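Local coordinates for protein arylmalonate decarboxylase (Bordetella bronchiseptica, PDB 3IXM) that catalyses the decarboxylation of 2-aryl-2-methylmalonates, taking up a proton to give 2-arylpropionates and carbon dioxide, at residues Thr124-Asp129 against Leu185-Gly190; Met73-Ser78 against Thr103-Val108; Pro32-Gly37 against Arg60-Gln65. The protein carries 1 engineered substitution. All coordinates share one frame; numbering follows the deposited sequence.

Contact 1 of 3, residues Thr124-Asp129 against Leu185-Gly190; sequences TAYIDD and LLSCGG. With SO4 (sulfate ion), chain B.
The polar centre of the contact is Tyr-126, whose hydroxyl lies between Ser-187 and the sulfate. Its OH is 2.5 Å from Ser-187 OG, an unusually close approach, and it donates to sulfate O1, also at 2.5 Å. O1 lies in the ring plane at its edge. Turning CG anti to the carbonyl carbon (chi1 -51°) carries the ring across to Ser-187, whose carbonyl O sits 3.6 Å above one face, toward the rim. A tyrosine suits this place because its rigid ring sends a hydroxyl well beyond the backbone; serine answers with a short side chain whose OG also bonds Ser-211 OG.

Backbone polarity joins the chains just beyond the parallel bridge of Thr-124 with Ser-187. Ala-125 N donates to Ser-187 O at 3.3 Å (151°), and Thr-124 CA adds a CH...O contact to the same oxygen. Thr-124 OG1 accepts from Tyr-126 N at 3.2 Å, an ST turn that bends the chain as the strand ends; this hydroxyl is also engaged by Asn-131 and Ser-150. A water links Ala-125 O with Gly-189 O, the latter bond weak.

Apolar contact is small: the methyl of Ala-125 lies 4.2 Å from Cys-188 SG. Lacking a side chain, Gly-189 lets sulfate O3 approach its CA to 3.3 Å.

The loops lie at the carboxyl ends of neighbouring parallel strands, the usual place for an alpha/beta active site, and the sulfate probably occupies an anion pocket suited to a substrate carboxylate. Strand 144-150 runs beside 119-124 on the far side from 183-187, helix 164-177 packs on Cys-188, and helix 75-79 meets Tyr-126 and Ser-187.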
loop_
_atom_site.group_PDB
_atom_site.type_symbol
_atom_site.label_atom_id
_atom_site.label_comp_id
_atom_site.label_asym_id
_atom_site.label_seq_id
_atom_site.Cartn_x
_atom_site.Cartn_y
_atom_site.Cartn_z
ATOM N N THR A 124 -4.422 7.068 8.849
ATOM C CA THR A 124 -3.855 7.501 7.578
ATOM C C THR A 124 -3.179 8.875 7.614
ATOM O O THR A 124 -3.226 9.591 8.618
ATOM C CB THR A 124 -4.927 7.579 6.476
ATOM O OG1 THR A 124 -5.632 8.808 6.648
ATOM C CG2 THR A 124 -5.875 6.334 6.507
ATOM N N ALA A 125 -2.525 9.210 6.511
ATOM C CA ALA A 125 -1.994 10.576 6.313
ATOM C C ALA A 125 -2.730 11.253 5.154
ATOM O O ALA A 125 -2.167 12.108 4.478
ATOM C CB ALA A 125 -0.527 10.501 5.999
ATOM N N TYR A 126 -3.970 10.843 4.886
ATOM C CA TYR A 126 -4.710 11.431 3.769
ATOM C C TYR A 126 -5.648 12.585 4.175
ATOM O O TYR A 126 -5.947 12.799 5.346
ATOM C CB TYR A 126 -5.551 10.369 3.055
ATOM C CG TYR A 126 -4.850 9.077 2.637
ATOM C CD1 TYR A 126 -3.677 9.105 1.865
ATOM C CD2 TYR A 126 -5.385 7.824 2.959
ATOM C CE1 TYR A 126 -3.026 7.897 1.444
ATOM C CE2 TYR A 126 -4.739 6.598 2.522
ATOM C CZ TYR A 126 -3.554 6.666 1.781
ATOM O OH TYR A 126 -2.903 5.511 1.324
ATOM N N ILE A 127 -6.133 13.321 3.183
ATOM C CA ILE A 127 -7.194 14.325 3.453
ATOM C C ILE A 127 -8.564 13.623 3.507
ATOM O O ILE A 127 -8.702 12.473 3.086
ATOM C CB ILE A 127 -7.159 15.480 2.421
ATOM C CG1 ILE A 127 -7.468 14.957 1.013
ATOM C CG2 ILE A 127 -5.812 16.261 2.519
ATOM C CD1 ILE A 127 -7.682 16.119 -0.050
ATOM N N ASP A 128 -9.577 14.311 4.034
ATOM C CA ASP A 128 -10.918 13.730 4.223
ATOM C C ASP A 128 -11.504 13.006 2.995
ATOM O O ASP A 128 -12.002 11.895 3.134
ATOM C CB ASP A 128 -11.927 14.830 4.671
ATOM C CG ASP A 128 -11.639 15.378 6.087
ATOM O OD1 ASP A 128 -12.178 16.479 6.408
ATOM O OD2 ASP A 128 -10.892 14.735 6.895
ATOM N N ASP A 129 -11.491 13.667 1.842
ATOM C CA ASP A 129 -12.091 13.114 0.633
ATOM C C ASP A 129 -11.427 11.797 0.271
ATOM O O ASP A 129 -12.088 10.840 -0.134
ATOM C CB ASP A 129 -11.970 14.103 -0.528
ATOM C CG ASP A 129 -12.803 13.699 -1.727
ATOM O OD1 ASP A 129 -12.219 13.234 -2.729
ATOM O OD2 ASP A 129 -14.042 13.845 -1.669
ATOM N N LEU A 185 -5.623 -0.678 9.554
ATOM C CA LEU A 185 -4.907 -0.377 8.316
ATOM C C LEU A 185 -4.192 0.947 8.505
ATOM O O LEU A 185 -4.861 1.984 8.678
ATOM C CB LEU A 185 -5.869 -0.249 7.147
ATOM C CG LEU A 185 -5.317 0.213 5.799
ATOM C CD1 LEU A 185 -4.270 -0.769 5.375
ATOM C CD2 LEU A 185 -6.457 0.293 4.732
ATOM N N LEU A 186 -2.851 0.883 8.526
ATOM C CA LEU A 186 -1.987 2.058 8.575
ATOM C C LEU A 186 -1.639 2.404 7.121
ATOM O O LEU A 186 -0.915 1.669 6.471
ATOM C CB LEU A 186 -0.708 1.735 9.382
ATOM C CG LEU A 186 0.358 2.841 9.584
ATOM C CD1 LEU A 186 -0.291 4.106 10.232
ATOM C CD2 LEU A 186 1.451 2.334 10.516
ATOM N N SER A 187 -2.181 3.493 6.609
ATOM C CA SER A 187 -1.933 3.871 5.229
ATOM C C SER A 187 -1.384 5.302 5.221
ATOM O O SER A 187 -2.112 6.294 5.127
ATOM C CB SER A 187 -3.208 3.702 4.395
ATOM O OG SER A 187 -2.897 3.705 3.005
ATOM N N CYS A 188 -0.072 5.378 5.366
ATOM C CA CYS A 188 0.611 6.634 5.682
ATOM C C CYS A 188 1.636 6.787 4.562
ATOM O O CYS A 188 2.861 6.617 4.737
ATOM C CB CYS A 188 1.218 6.556 7.092
ATOM S SG CYS A 188 0.068 7.154 8.453
ATOM N N GLY A 189 1.106 7.080 3.371
ATOM C CA GLY A 189 1.939 7.225 2.166
ATOM C C GLY A 189 3.164 8.094 2.394
ATOM O O GLY A 189 3.056 9.257 2.831
ATOM N N GLY A 190 4.336 7.541 2.114
ATOM C CA GLY A 190 5.542 8.373 2.158
ATOM C C GLY A 190 6.266 8.388 3.514
ATOM O O GLY A 190 7.306 9.030 3.659
HETATM S S SO4 B . -0.192 6.178 -0.886
HETATM O O1 SO4 B . -0.503 5.785 0.510
HETATM O O2 SO4 B . -1.386 6.501 -1.672
HETATM O O3 SO4 B . 0.618 7.395 -0.816
HETATM O O4 SO4 B . 0.525 5.046 -1.524
HETATM O O HOH W 1 0.403 11.404 2.577
#

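Contact 2 of 3, residues Met73-Ser78 against Thr103-Val108; sequences MCTSLS and TMSTAV. Engineered in segment 73-78: Cys-74 (natural residue Gly). With SO4 (sulfate ion), chain B.
Met-104 reaches over the start of helix 75-79. Its CB lies 3.7 Å from Cys-74 C, and CG and SD run past Thr-75 N, with SD 3.6 Å from that nitrogen; the still closer approach of SD to the threonine hydroxyl is doubtful. A bend at chi3 (-75°) then brings CE to 3.4 Å from Met-73 CE, tight for two methyl groups. A long, flexible thioether suits such a winding path.

Beside it the contact is polar. Ser-78 OG accepts from Ser-105 OG at 2.8 Å and from Ser-105 N at 3.2 Å, so one small hydroxyl joins the first turns of two helices. Thr-103 N-caps its helix, OG1 accepting from Thr-106 N and also meeting Asn-86.

On the other flank, Thr-75 N and Ser-76 N donate to sulfate O4 and O2, at 2.9 and 2.8 Å, and Ser-76 OG joins at O2: a helix amino end holding an anion. Cys-74, before it, is an engineered residue.

The segments lie at the carboxyl ends of strands 69-72 and 101-103, neighbours in one parallel sheet. Helix 83-97 packs beside Ser-78 and Thr-103, while helix 211-222 and strand 183-187 cover Thr-75 and Val-108.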
loop_
_atom_site.group_PDB
_atom_site.type_symbol
_atom_site.label_atom_id
_atom_site.label_comp_id
_atom_site.label_asym_id
_atom_site.label_seq_id
_atom_site.Cartn_x
_atom_site.Cartn_y
_atom_site.Cartn_z
ATOM N N MET A 73 2.535 0.671 -7.328
ATOM C CA MET A 73 2.897 0.849 -5.915
ATOM C C MET A 73 2.440 2.201 -5.484
ATOM O O MET A 73 3.241 3.120 -5.212
ATOM C CB MET A 73 4.400 0.658 -5.678
ATOM C CG MET A 73 4.810 -0.806 -5.716
ATOM S SD MET A 73 4.381 -1.790 -4.238
ATOM C CE MET A 73 5.615 -0.980 -3.149
ATOM N N CYS A 74 1.131 2.361 -5.500
ATOM C CA CYS A 74 0.536 3.542 -4.913
ATOM C C CYS A 74 -0.844 3.132 -4.456
ATOM O O CYS A 74 -1.634 2.668 -5.270
ATOM C CB CYS A 74 0.434 4.664 -5.942
ATOM S SG CYS A 74 -0.356 6.064 -5.221
ATOM N N THR A 75 -1.116 3.272 -3.159
ATOM C CA THR A 75 -2.423 2.910 -2.611
ATOM C C THR A 75 -3.539 3.825 -3.176
ATOM O O THR A 75 -4.477 3.314 -3.782
ATOM C CB THR A 75 -2.407 2.932 -1.068
ATOM O OG1 THR A 75 -1.080 2.627 -0.642
ATOM C CG2 THR A 75 -3.357 1.864 -0.491
ATOM N N SER A 76 -3.426 5.151 -2.981
ATOM C CA SER A 76 -4.475 6.132 -3.412
ATOM C C SER A 76 -4.871 5.955 -4.870
ATOM O O SER A 76 -6.036 5.888 -5.203
ATOM C CB SER A 76 -4.016 7.592 -3.165
ATOM O OG SER A 76 -3.879 7.784 -1.768
ATOM N N LEU A 77 -3.889 5.854 -5.734
ATOM C CA LEU A 77 -4.135 5.716 -7.185
ATOM C C LEU A 77 -4.906 4.424 -7.482
ATOM O O LEU A 77 -5.651 4.338 -8.435
ATOM C CB LEU A 77 -2.796 5.687 -7.908
ATOM C CG LEU A 77 -2.459 6.355 -9.261
ATOM C CD1 LEU A 77 -1.272 5.583 -9.922
ATOM C CD2 LEU A 77 -3.606 6.505 -10.229
ATOM N N SER A 78 -4.709 3.397 -6.666
ATOM C CA SER A 78 -5.403 2.167 -6.931
ATOM C C SER A 78 -6.755 2.060 -6.220
ATOM O O SER A 78 -7.539 1.192 -6.560
ATOM C CB SER A 78 -4.498 0.959 -6.684
ATOM O OG SER A 78 -3.827 1.009 -5.436
ATOM N N THR A 103 -1.615 -4.399 -7.406
ATOM C CA THR A 103 -1.564 -2.994 -7.016
ATOM C C THR A 103 -1.498 -2.922 -5.506
ATOM O O THR A 103 -1.831 -3.881 -4.820
ATOM C CB THR A 103 -2.803 -2.222 -7.453
ATOM O OG1 THR A 103 -3.890 -2.570 -6.594
ATOM C CG2 THR A 103 -3.174 -2.553 -8.899
ATOM N N MET A 104 -1.061 -1.779 -4.988
ATOM C CA MET A 104 -0.923 -1.633 -3.566
ATOM C C MET A 104 -2.258 -1.811 -2.847
ATOM O O MET A 104 -2.259 -2.340 -1.725
ATOM C CB MET A 104 -0.257 -0.288 -3.212
ATOM C CG MET A 104 0.216 -0.205 -1.765
ATOM S SD MET A 104 1.285 1.227 -1.404
ATOM C CE MET A 104 2.750 0.664 -2.165
ATOM N N SER A 105 -3.366 -1.430 -3.483
ATOM C CA SER A 105 -4.698 -1.635 -2.872
ATOM C C SER A 105 -5.081 -3.111 -2.787
ATOM O O SER A 105 -5.645 -3.527 -1.771
ATOM C CB SER A 105 -5.771 -0.871 -3.613
ATOM O OG SER A 105 -5.609 0.493 -3.302
ATOM N N THR A 106 -4.716 -3.897 -3.812
ATOM C CA THR A 106 -4.902 -5.367 -3.759
ATOM C C THR A 106 -4.027 -5.948 -2.662
ATOM O O THR A 106 -4.457 -6.848 -1.924
ATOM C CB THR A 106 -4.594 -5.999 -5.117
ATOM O OG1 THR A 106 -5.614 -5.599 -6.047
ATOM C CG2 THR A 106 -4.495 -7.549 -5.026
ATOM N N ALA A 107 -2.817 -5.386 -2.520
ATOM C CA ALA A 107 -1.895 -5.815 -1.502
ATOM C C ALA A 107 -2.521 -5.651 -0.132
ATOM O O ALA A 107 -2.431 -6.542 0.695
ATOM C CB ALA A 107 -0.541 -5.035 -1.603
ATOM N N VAL A 108 -3.153 -4.498 0.093
ATOM C CA VAL A 108 -3.804 -4.175 1.364
ATOM C C VAL A 108 -4.927 -5.174 1.634
ATOM O O VAL A 108 -5.018 -5.735 2.728
ATOM C CB VAL A 108 -4.300 -2.701 1.330
ATOM C CG1 VAL A 108 -5.428 -2.402 2.412
ATOM C CG2 VAL A 108 -3.051 -1.736 1.490
HETATM S S SO4 B . -0.192 6.178 -0.886
HETATM O O1 SO4 B . -0.503 5.785 0.510
HETATM O O2 SO4 B . -1.386 6.501 -1.672
HETATM O O3 SO4 B . 0.618 7.395 -0.816
HETATM O O4 SO4 B . 0.525 5.046 -1.524
#

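Contact 3 of 3, residues Pro32-Gly37 against Arg60-Gln65; sequences PFIASG and RRLQKQ. With SO4 (sulfate ion), chain C.
Leu-62 turns its CD2 branch under strand 33-37, where the methyl sits 3.7 Å from Ser-36 CB and at the same distance from Ile-34 O. It also meets Ile-34 CG2 at 3.8 Å, the two branched side chains sliding past each other in opposite directions. Apolar meets apolar: Ile-34 presents its branch methyl from the strand, and Leu-62 answers from the helix.

Gln-65 runs extended beyond CG and crosses Ile-34 obliquely, bringing OE1 to 3.6 Å from Ile-34 CG2. The other end of its amide, NE2, donates to Arg-61 O at 3.2 Å from above the carbonyl plane, and Gln-65 N grips that oxygen from the opposite face. The oxygen lies close to the amide plane of Gln-65, whose NE2 also bonds weakly to O4 of a sulfate.

Strand and helix axes approach to 8.6 Å with their directions at 147°, nearly antiparallel, as expected within a beta-alpha-beta crossover: helix 48-64 returns from edge strand 33-37 to strand 69-72, passing strand 9-13, whose Ile-12 also touches Leu-62.

This second sulfate lies at the solvent-facing margin. Ser-36 points its CB toward the helix, and with chi1 at -174° OG reaches sulfate O4, 2.8 Å away; the main partner of this hydroxyl is His-58 ND1. Arg-61 lies extended alongside, its NH1 making weak bonds to O3 and O1, while its NE pairs with Asp-57.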
loop_
_atom_site.group_PDB
_atom_site.type_symbol
_atom_site.label_atom_id
_atom_site.label_comp_id
_atom_site.label_asym_id
_atom_site.label_seq_id
_atom_site.Cartn_x
_atom_site.Cartn_y
_atom_site.Cartn_z
ATOM N N PRO A 32 15.881 -7.920 -5.841
ATOM C CA PRO A 32 15.964 -6.865 -6.823
ATOM C C PRO A 32 14.590 -6.199 -7.091
ATOM O O PRO A 32 13.598 -6.902 -7.308
ATOM C CB PRO A 32 16.557 -7.579 -8.064
ATOM C CG PRO A 32 16.292 -9.017 -7.873
ATOM C CD PRO A 32 15.803 -9.263 -6.463
ATOM N N PHE A 33 14.559 -4.861 -7.010
ATOM C CA PHE A 33 13.378 -4.012 -7.248
ATOM C C PHE A 33 13.742 -2.969 -8.304
ATOM O O PHE A 33 14.800 -2.332 -8.240
ATOM C CB PHE A 33 12.860 -3.319 -5.957
ATOM C CG PHE A 33 12.312 -4.284 -4.920
ATOM C CD1 PHE A 33 13.004 -4.529 -3.755
ATOM C CD2 PHE A 33 11.109 -4.964 -5.126
ATOM C CE1 PHE A 33 12.513 -5.442 -2.795
ATOM C CE2 PHE A 33 10.600 -5.871 -4.171
ATOM C CZ PHE A 33 11.352 -6.131 -3.005
ATOM N N ILE A 34 12.881 -2.822 -9.299
ATOM C CA ILE A 34 13.093 -1.827 -10.299
ATOM C C ILE A 34 11.830 -0.952 -10.329
ATOM O O ILE A 34 10.713 -1.461 -10.291
ATOM C CB ILE A 34 13.347 -2.470 -11.683
ATOM C CG1 ILE A 34 14.622 -3.329 -11.652
ATOM C CG2 ILE A 34 13.441 -1.367 -12.759
ATOM C CD1 ILE A 34 15.066 -3.831 -12.995
ATOM N N ALA A 35 12.000 0.351 -10.425
ATOM C CA ALA A 35 10.833 1.223 -10.474
ATOM C C ALA A 35 10.772 2.051 -11.732
ATOM O O ALA A 35 11.798 2.361 -12.332
ATOM C CB ALA A 35 10.755 2.125 -9.217
ATOM N N SER A 36 9.561 2.408 -12.125
ATOM C CA SER A 36 9.347 3.290 -13.278
ATOM C C SER A 36 8.332 4.349 -12.868
ATOM O O SER A 36 7.277 4.021 -12.338
ATOM C CB SER A 36 8.848 2.488 -14.491
ATOM O OG SER A 36 8.759 3.312 -15.669
ATOM N N GLY A 37 8.660 5.609 -13.107
ATOM C CA GLY A 37 7.890 6.734 -12.560
ATOM C C GLY A 37 6.886 7.263 -13.551
ATOM O O GLY A 37 7.207 7.498 -14.733
ATOM N N ARG A 60 4.949 -1.728 -19.437
ATOM C CA ARG A 60 5.742 -2.231 -20.595
ATOM C C ARG A 60 7.202 -1.874 -20.462
ATOM O O ARG A 60 8.085 -2.684 -20.801
ATOM C CB ARG A 60 5.193 -1.685 -21.918
ATOM C CG ARG A 60 3.816 -2.295 -22.242
ATOM C CD ARG A 60 3.255 -1.743 -23.554
ATOM N NE ARG A 60 2.617 -2.880 -24.193
ATOM C CZ ARG A 60 3.137 -3.583 -25.192
ATOM N NH1 ARG A 60 4.278 -3.221 -25.780
ATOM N NH2 ARG A 60 2.468 -4.624 -25.647
ATOM N N ARG A 61 7.489 -0.671 -19.943
ATOM C CA ARG A 61 8.913 -0.332 -19.703
ATOM C C ARG A 61 9.546 -1.277 -18.694
ATOM O O ARG A 61 10.726 -1.671 -18.834
ATOM C CB ARG A 61 9.090 1.109 -19.200
ATOM C CG ARG A 61 8.499 2.144 -20.162
ATOM C CD ARG A 61 9.004 3.511 -19.776
ATOM N NE ARG A 61 8.196 4.573 -20.333
ATOM C CZ ARG A 61 8.498 5.857 -20.225
ATOM N NH1 ARG A 61 9.624 6.232 -19.611
ATOM N NH2 ARG A 61 7.684 6.758 -20.745
ATOM N N LEU A 62 8.789 -1.645 -17.661
ATOM C CA LEU A 62 9.318 -2.549 -16.648
ATOM C C LEU A 62 9.496 -3.978 -17.227
ATOM O O LEU A 62 10.464 -4.686 -16.926
ATOM C CB LEU A 62 8.413 -2.542 -15.438
ATOM C CG LEU A 62 8.477 -1.260 -14.600
ATOM C CD1 LEU A 62 7.337 -1.288 -13.582
ATOM C CD2 LEU A 62 9.783 -1.087 -13.881
ATOM N N GLN A 63 8.554 -4.408 -18.048
ATOM C CA GLN A 63 8.700 -5.731 -18.659
ATOM C C GLN A 63 10.005 -5.764 -19.487
ATOM O O GLN A 63 10.741 -6.750 -19.445
ATOM C CB GLN A 63 7.505 -6.040 -19.535
ATOM C CG GLN A 63 7.550 -7.444 -20.175
ATOM C CD GLN A 63 8.417 -7.506 -21.437
ATOM O OE1 GLN A 63 8.647 -6.490 -22.112
ATOM N NE2 GLN A 63 8.907 -8.718 -21.756
ATOM N N LYS A 64 10.268 -4.708 -20.252
ATOM C CA LYS A 64 11.497 -4.648 -21.099
ATOM C C LYS A 64 12.763 -4.641 -20.269
ATOM O O LYS A 64 13.829 -5.057 -20.730
ATOM C CB LYS A 64 11.481 -3.418 -22.027
ATOM C CG LYS A 64 10.545 -3.582 -23.222
ATOM C CD LYS A 64 10.590 -2.304 -24.145
ATOM C CE LYS A 64 9.380 -2.281 -25.104
ATOM N NZ LYS A 64 9.176 -0.902 -25.696
ATOM N N GLN A 65 12.658 -4.196 -19.028
ATOM C CA GLN A 65 13.785 -4.264 -18.079
ATOM C C GLN A 65 13.916 -5.581 -17.305
ATOM O O GLN A 65 14.754 -5.680 -16.405
ATOM C CB GLN A 65 13.706 -3.092 -17.091
ATOM C CG GLN A 65 13.780 -1.745 -17.760
ATOM C CD GLN A 65 13.641 -0.601 -16.782
ATOM O OE1 GLN A 65 14.554 -0.311 -16.030
ATOM N NE2 GLN A 65 12.528 0.078 -16.825
HETATM S S SO4 C . 11.799 4.297 -17.029
HETATM O O1 SO4 C . 12.236 4.311 -18.427
HETATM O O2 SO4 C . 12.937 4.626 -16.176
HETATM O O3 SO4 C . 10.765 5.321 -16.823
HETATM O O4 SO4 C . 11.303 2.968 -16.659
#

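From the N terminus, contact 3 closes first, its loop holding most of helix 48-64 and pinning that helix to edge strand 33-37. Contact 2 follows, joining the ends of strands 69-72 and 101-103 round helix 83-97. Contact 1 comes last and spans the longest loop, from strand 119-124 to strand 183-187 in the second sheet. The three stand in series, none nested or crossed. Contacts 1 and 2 touch, with Leu-185 CD1 3.6 Å from Val-108 CG1, and share one sulfate between the two parallel sheets, each of strand order 2-1-3-4. Contact 3 lies apart, its centre about 17 Å from that of contact 2, with a separate sulfate.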